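Local coordinates for conserved hypothetical protein NMB0706 (Neisseria meningitidis, PDB 1RV9) that is of unknown function but belongs to a family annotated as multi-copper polyphenol oxidoreductase laccases, and may be an enzyme, at residues N56-A59 with V60-N63; S102-T106 with G107-C111; V113-D117 with C118-L122. One frame throughout, in Å; residues are numbered along the deposited sequence.

Interaction 1: N56-A59 with V60-N63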
loop_
_atom_site.group_PDB
_atom_site.type_symbol
_atom_site.label_atom_id
_atom_site.label_comp_id
_atom_site.label_asym_id
_atom_site.label_seq_id
_atom_site.Cartn_x
_atom_site.Cartn_y
_atom_site.Cartn_z
ATOM N N ASN A 56 21.475 -0.583 -5.745
ATOM C CA ASN A 56 22.435 0.507 -5.888
ATOM C C ASN A 56 21.716 1.815 -5.564
ATOM O O ASN A 56 20.693 2.131 -6.167
ATOM C CB ASN A 56 22.985 0.544 -7.319
ATOM C CG ASN A 56 23.929 1.709 -7.555
ATOM O OD1 ASN A 56 23.501 2.853 -7.705
ATOM N ND2 ASN A 56 25.227 1.424 -7.582
ATOM N N PRO A 57 22.234 2.583 -4.593
ATOM C CA PRO A 57 21.627 3.856 -4.193
ATOM C C PRO A 57 21.380 4.829 -5.347
ATOM O O PRO A 57 20.329 5.469 -5.412
ATOM C CB PRO A 57 22.622 4.401 -3.172
ATOM C CG PRO A 57 23.140 3.149 -2.532
ATOM C CD PRO A 57 23.386 2.263 -3.730
ATOM N N GLU A 58 22.345 4.940 -6.255
ATOM C CA GLU A 58 22.194 5.845 -7.390
ATOM C C GLU A 58 21.049 5.401 -8.297
ATOM O O GLU A 58 20.316 6.231 -8.835
ATOM C CB GLU A 58 23.488 5.915 -8.202
ATOM C CG GLU A 58 23.360 6.756 -9.463
ATOM C CD GLU A 58 24.577 6.658 -10.358
ATOM O OE1 GLU A 58 25.645 7.184 -9.980
ATOM O OE2 GLU A 58 24.463 6.047 -11.443
ATOM N N ALA A 59 20.902 4.091 -8.465
ATOM C CA ALA A 59 19.841 3.545 -9.304
ATOM C C ALA A 59 18.477 3.887 -8.714
ATOM O O ALA A 59 17.572 4.315 -9.430
ATOM C CB ALA A 59 19.992 2.033 -9.428
ATOM N N VAL A 60 18.333 3.697 -7.406
ATOM C CA VAL A 60 17.070 3.998 -6.737
ATOM C C VAL A 60 16.731 5.477 -6.879
ATOM O O VAL A 60 15.575 5.839 -7.096
ATOM C CB VAL A 60 17.126 3.644 -5.237
ATOM C CG1 VAL A 60 15.817 4.047 -4.557
ATOM C CG2 VAL A 60 17.367 2.154 -5.070
ATOM N N ARG A 61 17.741 6.332 -6.751
ATOM C CA ARG A 61 17.538 7.769 -6.878
ATOM C C ARG A 61 16.974 8.080 -8.261
ATOM O O ARG A 61 16.065 8.898 -8.405
ATOM C CB ARG A 61 18.865 8.507 -6.685
ATOM C CG ARG A 61 18.773 10.018 -6.816
ATOM C CD ARG A 61 19.947 10.544 -7.629
ATOM N NE ARG A 61 19.545 10.877 -8.993
ATOM C CZ ARG A 61 20.245 10.578 -10.084
ATOM N NH1 ARG A 61 21.395 9.926 -9.986
ATOM N NH2 ARG A 61 19.797 10.943 -11.281
ATOM N N ARG A 62 17.518 7.423 -9.280
ATOM C CA ARG A 62 17.060 7.640 -10.644
ATOM C C ARG A 62 15.629 7.131 -10.830
ATOM O O ARG A 62 14.816 7.784 -11.487
ATOM C CB ARG A 62 18.015 6.955 -11.624
ATOM C CG ARG A 62 19.451 7.461 -11.502
ATOM C CD ARG A 62 20.410 6.597 -12.300
ATOM N NE ARG A 62 20.201 6.722 -13.738
ATOM C CZ ARG A 62 20.410 5.738 -14.607
ATOM N NH1 ARG A 62 20.829 4.553 -14.180
ATOM N NH2 ARG A 62 20.205 5.938 -15.903
ATOM N N ASN A 63 15.314 5.975 -10.251
ATOM C CA ASN A 63 13.961 5.434 -10.373
ATOM C C ASN A 63 12.954 6.376 -9.714
ATOM O O ASN A 63 11.850 6.575 -10.227
ATOM C CB ASN A 63 13.868 4.042 -9.738
ATOM C CG ASN A 63 14.730 3.019 -10.450
ATOM O OD1 ASN A 63 14.874 3.055 -11.673
ATOM N ND2 ASN A 63 15.295 2.086 -9.689
#
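Asn56 and Val60 open the first turn of helix 57-71, where Val60 N donates to Asn56 O (3.1 Å), and the next three residues repeat this i to i+4 pattern down to Asn63 N and Ala59 O (2.9 Å). Asn56 is the N-cap. Its OD1 accepts from Ala59 N at 3.0 Å, in the carbonyl plane and on a lone pair. A second, weak bond comes to the same oxygen from Glu58 N. One side-chain oxygen serves two amides of the first turn. Glu58 and Arg61 run side by side and point the same way. Glu58 CG lies 3.8 Å from Arg61 NH1, but the charged ends do not meet, and their planes are 55° apart. The Arg61 guanidinium turns instead to Glu65, with which it makes a salt bridge. Arg62 starts with CG beside its backbone N (chi1 -59°). This brings Arg62 CG to 3.1 Å from Glu58 O and against one face of the Arg61 guanidinium, toward its rim. Its extension runs across Glu58 at an angle. The opposite charges of Glu58 and the two arginines may attract weakly, without a salt bridge. Glu58 and Arg61 are exposed; Arg62 is partly so and touches Val39. On the inner side Val60 packs on Asn48 and Thr51, and buried Asn63 bonds to Val39, Ser40 and Asn48, tying the helix start to the loops between strand 28-33 and the helix.

Interaction 2: S102-T106 with G107-C111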
loop_
_atom_site.group_PDB
_atom_site.type_symbol
_atom_site.label_atom_id
_atom_site.label_comp_id
_atom_site.label_asym_id
_atom_site.label_seq_id
_atom_site.Cartn_x
_atom_site.Cartn_y
_atom_site.Cartn_z
ATOM N N SER A 102 0.406 8.025 5.444
ATOM C CA SER A 102 0.429 9.480 5.409
ATOM C C SER A 102 -0.884 9.995 4.842
ATOM O O SER A 102 -1.584 9.292 4.101
ATOM C CB SER A 102 1.617 10.004 4.584
ATOM O OG SER A 102 1.422 9.839 3.189
ATOM N N VAL A 103 -1.227 11.218 5.225
ATOM C CA VAL A 103 -2.454 11.857 4.772
ATOM C C VAL A 103 -2.130 13.243 4.228
ATOM O O VAL A 103 -1.086 13.818 4.551
ATOM C CB VAL A 103 -3.466 12.011 5.937
ATOM C CG1 VAL A 103 -3.807 10.649 6.517
ATOM C CG2 VAL A 103 -2.881 12.903 7.020
ATOM N N ASP A 104 -3.017 13.770 3.391
ATOM C CA ASP A 104 -2.831 15.105 2.839
ATOM C C ASP A 104 -4.126 15.725 2.351
ATOM O O ASP A 104 -5.009 15.028 1.857
ATOM C CB ASP A 104 -1.844 15.103 1.672
ATOM C CG ASP A 104 -1.664 16.486 1.083
ATOM O OD1 ASP A 104 -2.118 16.729 -0.058
ATOM O OD2 ASP A 104 -1.085 17.342 1.788
ATOM N N ASP A 105 -4.220 17.046 2.483
ATOM C CA ASP A 105 -5.388 17.795 2.032
ATOM C C ASP A 105 -4.932 19.115 1.410
ATOM O O ASP A 105 -5.716 20.054 1.272
ATOM C CB ASP A 105 -6.332 18.063 3.212
ATOM C CG ASP A 105 -5.761 19.057 4.210
ATOM O OD1 ASP A 105 -4.531 19.278 4.212
ATOM O OD2 ASP A 105 -6.551 19.613 5.005
ATOM N N THR A 106 -3.659 19.173 1.024
ATOM C CA THR A 106 -3.078 20.386 0.446
ATOM C C THR A 106 -2.813 20.330 -1.053
ATOM O O THR A 106 -2.828 21.363 -1.730
ATOM C CB THR A 106 -1.736 20.726 1.118
ATOM O OG1 THR A 106 -0.747 19.761 0.730
ATOM C CG2 THR A 106 -1.882 20.723 2.631
ATOM N N GLY A 107 -2.556 19.130 -1.568
ATOM C CA GLY A 107 -2.257 18.980 -2.979
ATOM C C GLY A 107 -0.839 19.443 -3.271
ATOM O O GLY A 107 -0.475 19.699 -4.419
ATOM N N LYS A 108 -0.027 19.537 -2.222
ATOM C CA LYS A 108 1.353 19.992 -2.367
ATOM C C LYS A 108 2.375 18.872 -2.232
ATOM O O LYS A 108 3.579 19.117 -2.193
ATOM C CB LYS A 108 1.641 21.077 -1.330
ATOM C CG LYS A 108 0.776 22.316 -1.499
ATOM C CD LYS A 108 1.062 23.335 -0.413
ATOM C CE LYS A 108 0.237 24.593 -0.621
ATOM N NZ LYS A 108 0.557 25.235 -1.926
ATOM N N VAL A 109 1.892 17.638 -2.186
ATOM C CA VAL A 109 2.773 16.490 -2.032
ATOM C C VAL A 109 1.974 15.234 -2.338
ATOM O O VAL A 109 0.750 15.235 -2.228
ATOM C CB VAL A 109 3.305 16.426 -0.572
ATOM C CG1 VAL A 109 2.131 16.327 0.400
ATOM C CG2 VAL A 109 4.256 15.250 -0.394
ATOM N N ALA A 110 2.663 14.172 -2.742
ATOM C CA ALA A 110 1.996 12.907 -3.018
ATOM C C ALA A 110 2.245 11.942 -1.866
ATOM O O ALA A 110 3.368 11.841 -1.355
ATOM C CB ALA A 110 2.525 12.304 -4.322
ATOM N N CYS A 111 1.187 11.255 -1.438
ATOM C CA CYS A 111 1.298 10.262 -0.378
ATOM C C CYS A 111 1.735 8.988 -1.076
ATOM O O CYS A 111 1.294 8.710 -2.193
ATOM C CB CYS A 111 -0.051 10.020 0.293
ATOM S SG CYS A 111 -0.737 11.459 1.122
HETATM O O HOH W 1 -1.929 15.621 -2.521
#
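Asp104 and Gly107 meet through a carboxylate that faces into the turn between two strands. Asp104 carries CG anti to its amide nitrogen (chi1 179°), which points the group at the chain coming back. OD1 uses its syn lone pair for Gly107 N, at 2.9 Å and nearly straight (164°). OD2 uses its own syn lone pair for the hydroxyl of Thr106, with Thr106 OG1 as donor at 2.7 Å. Thr106 N adds a weak bond to each oxygen, in the manner of an Asx turn. The Thr106 hydroxyl works in two directions. It donates to Asp104, and Thr106 OG1 accepts from Lys108 N at 3.0 Å, an ST turn. It can do so because OG1 stands between the amide nitrogen and the carbonyl carbon of its own residue. Gly107 has a positive phi (76°), and the chain turns back there. The Lys108 side chain begins alongside Thr106 and then leads away. Val109 lies obliquely across Asp104, its CG1 3.6 Å from Asp104 OD2. A water joins Asp104 OD1 to Val109 O, donating to both. Farther back, Cys111 turns toward Ser102, with Cys111 CB 3.3 Å from Ser102 OG. The sulfur of Cys111 also lies 3.8 Å from Asp104 CB. The whole forms an arch from strand 101-104 of the six-stranded sheet to strand 110-115 of the five-stranded one. Asp104 is buried, yet both its oxygens are well supplied with donors. This would probably favour the carboxylate form, and it fixes the rotation of the group. The turn is held by the linked polar groups of Asp104 and Thr106.

Interaction 3: V113-D117 with C118-L122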
loop_
_atom_site.group_PDB
_atom_site.type_symbol
_atom_site.label_atom_id
_atom_site.label_comp_id
_atom_site.label_asym_id
_atom_site.label_seq_id
_atom_site.Cartn_x
_atom_site.Cartn_y
_atom_site.Cartn_z
ATOM N N VAL A 113 3.302 4.672 -0.466
ATOM C CA VAL A 113 3.744 3.527 0.314
ATOM C C VAL A 113 4.414 2.569 -0.667
ATOM O O VAL A 113 3.982 2.436 -1.818
ATOM C CB VAL A 113 2.581 2.827 1.065
ATOM C CG1 VAL A 113 2.058 3.748 2.156
ATOM C CG2 VAL A 113 1.476 2.445 0.107
ATOM N N MET A 114 5.486 1.927 -0.214
ATOM C CA MET A 114 6.260 0.998 -1.035
ATOM C C MET A 114 6.000 -0.432 -0.599
ATOM O O MET A 114 5.973 -0.719 0.595
ATOM C CB MET A 114 7.748 1.314 -0.891
ATOM C CG MET A 114 8.119 2.711 -1.342
ATOM S SD MET A 114 9.804 3.118 -0.863
ATOM C CE MET A 114 9.538 3.714 0.790
ATOM N N THR A 115 5.836 -1.333 -1.565
ATOM C CA THR A 115 5.544 -2.726 -1.246
ATOM C C THR A 115 6.091 -3.721 -2.267
ATOM O O THR A 115 6.507 -3.348 -3.361
ATOM C CB THR A 115 4.016 -2.959 -1.179
ATOM O OG1 THR A 115 3.454 -2.762 -2.482
ATOM C CG2 THR A 115 3.358 -1.985 -0.211
ATOM N N ALA A 116 6.063 -4.993 -1.881
ATOM C CA ALA A 116 6.482 -6.112 -2.721
ATOM C C ALA A 116 5.848 -7.355 -2.093
ATOM O O ALA A 116 6.538 -8.317 -1.763
ATOM C CB ALA A 116 8.006 -6.239 -2.750
ATOM N N ASP A 117 4.524 -7.286 -1.922
ATOM C CA ASP A 117 3.667 -8.334 -1.343
ATOM C C ASP A 117 2.701 -7.730 -0.328
ATOM O O ASP A 117 1.512 -8.051 -0.322
ATOM C CB ASP A 117 4.463 -9.438 -0.631
ATOM C CG ASP A 117 4.987 -10.509 -1.582
ATOM O OD1 ASP A 117 4.636 -10.500 -2.783
ATOM O OD2 ASP A 117 5.756 -11.372 -1.111
ATOM N N CYS A 118 3.208 -6.860 0.540
ATOM C CA CYS A 118 2.345 -6.248 1.544
ATOM C C CYS A 118 1.261 -5.421 0.872
ATOM O O CYS A 118 1.425 -4.945 -0.249
ATOM C CB CYS A 118 3.161 -5.390 2.513
ATOM S SG CYS A 118 4.202 -6.372 3.623
ATOM N N LEU A 119 0.148 -5.238 1.569
ATOM C CA LEU A 119 -0.980 -4.514 1.005
ATOM C C LEU A 119 -0.936 -2.992 1.047
ATOM O O LEU A 119 -0.824 -2.401 2.118
ATOM C CB LEU A 119 -2.268 -4.974 1.691
ATOM C CG LEU A 119 -3.551 -4.274 1.242
ATOM C CD1 LEU A 119 -3.907 -4.706 -0.178
ATOM C CD2 LEU A 119 -4.678 -4.618 2.211
ATOM N N PRO A 120 -1.008 -2.340 -0.127
ATOM C CA PRO A 120 -0.997 -0.877 -0.170
ATOM C C PRO A 120 -2.467 -0.462 -0.193
ATOM O O PRO A 120 -3.261 -1.051 -0.925
ATOM C CB PRO A 120 -0.319 -0.546 -1.507
ATOM C CG PRO A 120 -0.027 -1.892 -2.173
ATOM C CD PRO A 120 -0.893 -2.904 -1.481
ATOM N N VAL A 121 -2.843 0.522 0.614
ATOM C CA VAL A 121 -4.230 0.983 0.606
ATOM C C VAL A 121 -4.264 2.493 0.408
ATOM O O VAL A 121 -3.618 3.239 1.145
ATOM C CB VAL A 121 -4.966 0.639 1.922
ATOM C CG1 VAL A 121 -6.436 1.072 1.824
ATOM C CG2 VAL A 121 -4.873 -0.851 2.193
ATOM N N LEU A 122 -5.002 2.941 -0.605
ATOM C CA LEU A 122 -5.127 4.368 -0.878
ATOM C C LEU A 122 -6.517 4.810 -0.447
ATOM O O LEU A 122 -7.463 4.029 -0.530
ATOM C CB LEU A 122 -4.946 4.650 -2.368
ATOM C CG LEU A 122 -3.640 4.159 -2.998
ATOM C CD1 LEU A 122 -3.625 4.567 -4.469
ATOM C CD2 LEU A 122 -2.443 4.756 -2.263
HETATM O O HOH W 2 2.527 -5.329 -2.637
HETATM O O HOH W 3 5.989 -5.780 0.845
#
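Thr115 and Cys118 are joined by a water that three groups grip. It accepts from Thr115 OG1 at 2.7 Å and from Asp117 N at 2.9 Å. It donates to Cys118 O, also at 2.7 Å. A second water accepts from two backbone amides, Ala116 N and Cys118 N, the former at 2.8 Å. The two strand ends are thus linked by water rather than by direct bonds between them. The side chains meet around Pro120. Thr115 stands at about a right angle to it, with OG1 3.6 Å from Pro120 CG. Its methyl, Thr115 CG2, touches the same Pro120 CG at 3.9 Å. Val113 comes in at a slant, and its CG2 reaches Pro120 CB at 3.8 Å. It is the Val113 branch between the amide nitrogen and the carbonyl carbon that does this. Pro120 is therefore met by both Val113 and Thr115. At the bend Asp117 has an unusual positive phi (134°). Its carboxylate is bonded by Thr229, Ser238 and the amide of Arg240. These bonds probably steady the bend where the chain leaves the five-stranded sheet for the six-stranded one. Cys118 follows directly, with its side chain against His135 and about 5 Å from a bound sulfate. Cys118, His135 and Asp100 have the geometry of a Cys-His-Asp triad, though no role is confirmed. The clan also includes CNF1-type toxins, which use a cysteine and a histidine. The chemistry is thus consistent with a reactive site: a water-bridged bend places Cys118 beside His135 and near a sulfate that may mark a pocket.

Overall arrangement
The three contacts follow in series along the chain. Interaction 1 sits on the first turns of helix 57-71, at the periphery. Its centre is 24 Å from that of interaction 2 and 20 Å from that of interaction 3, and it touches neither. Interactions 2 and 3 adjoin in sequence, with centres 17 Å apart, and both use strand 110-115. Interaction 2 brings the chain from the six-stranded sheet into this strand of the five-stranded sheet. Interaction 3 takes it back to the six-stranded sheet through strand 119-125. The chain so crosses twice between the sheets, and the second crossing, near the centre of the molecule, carries Cys118 of the possible active site.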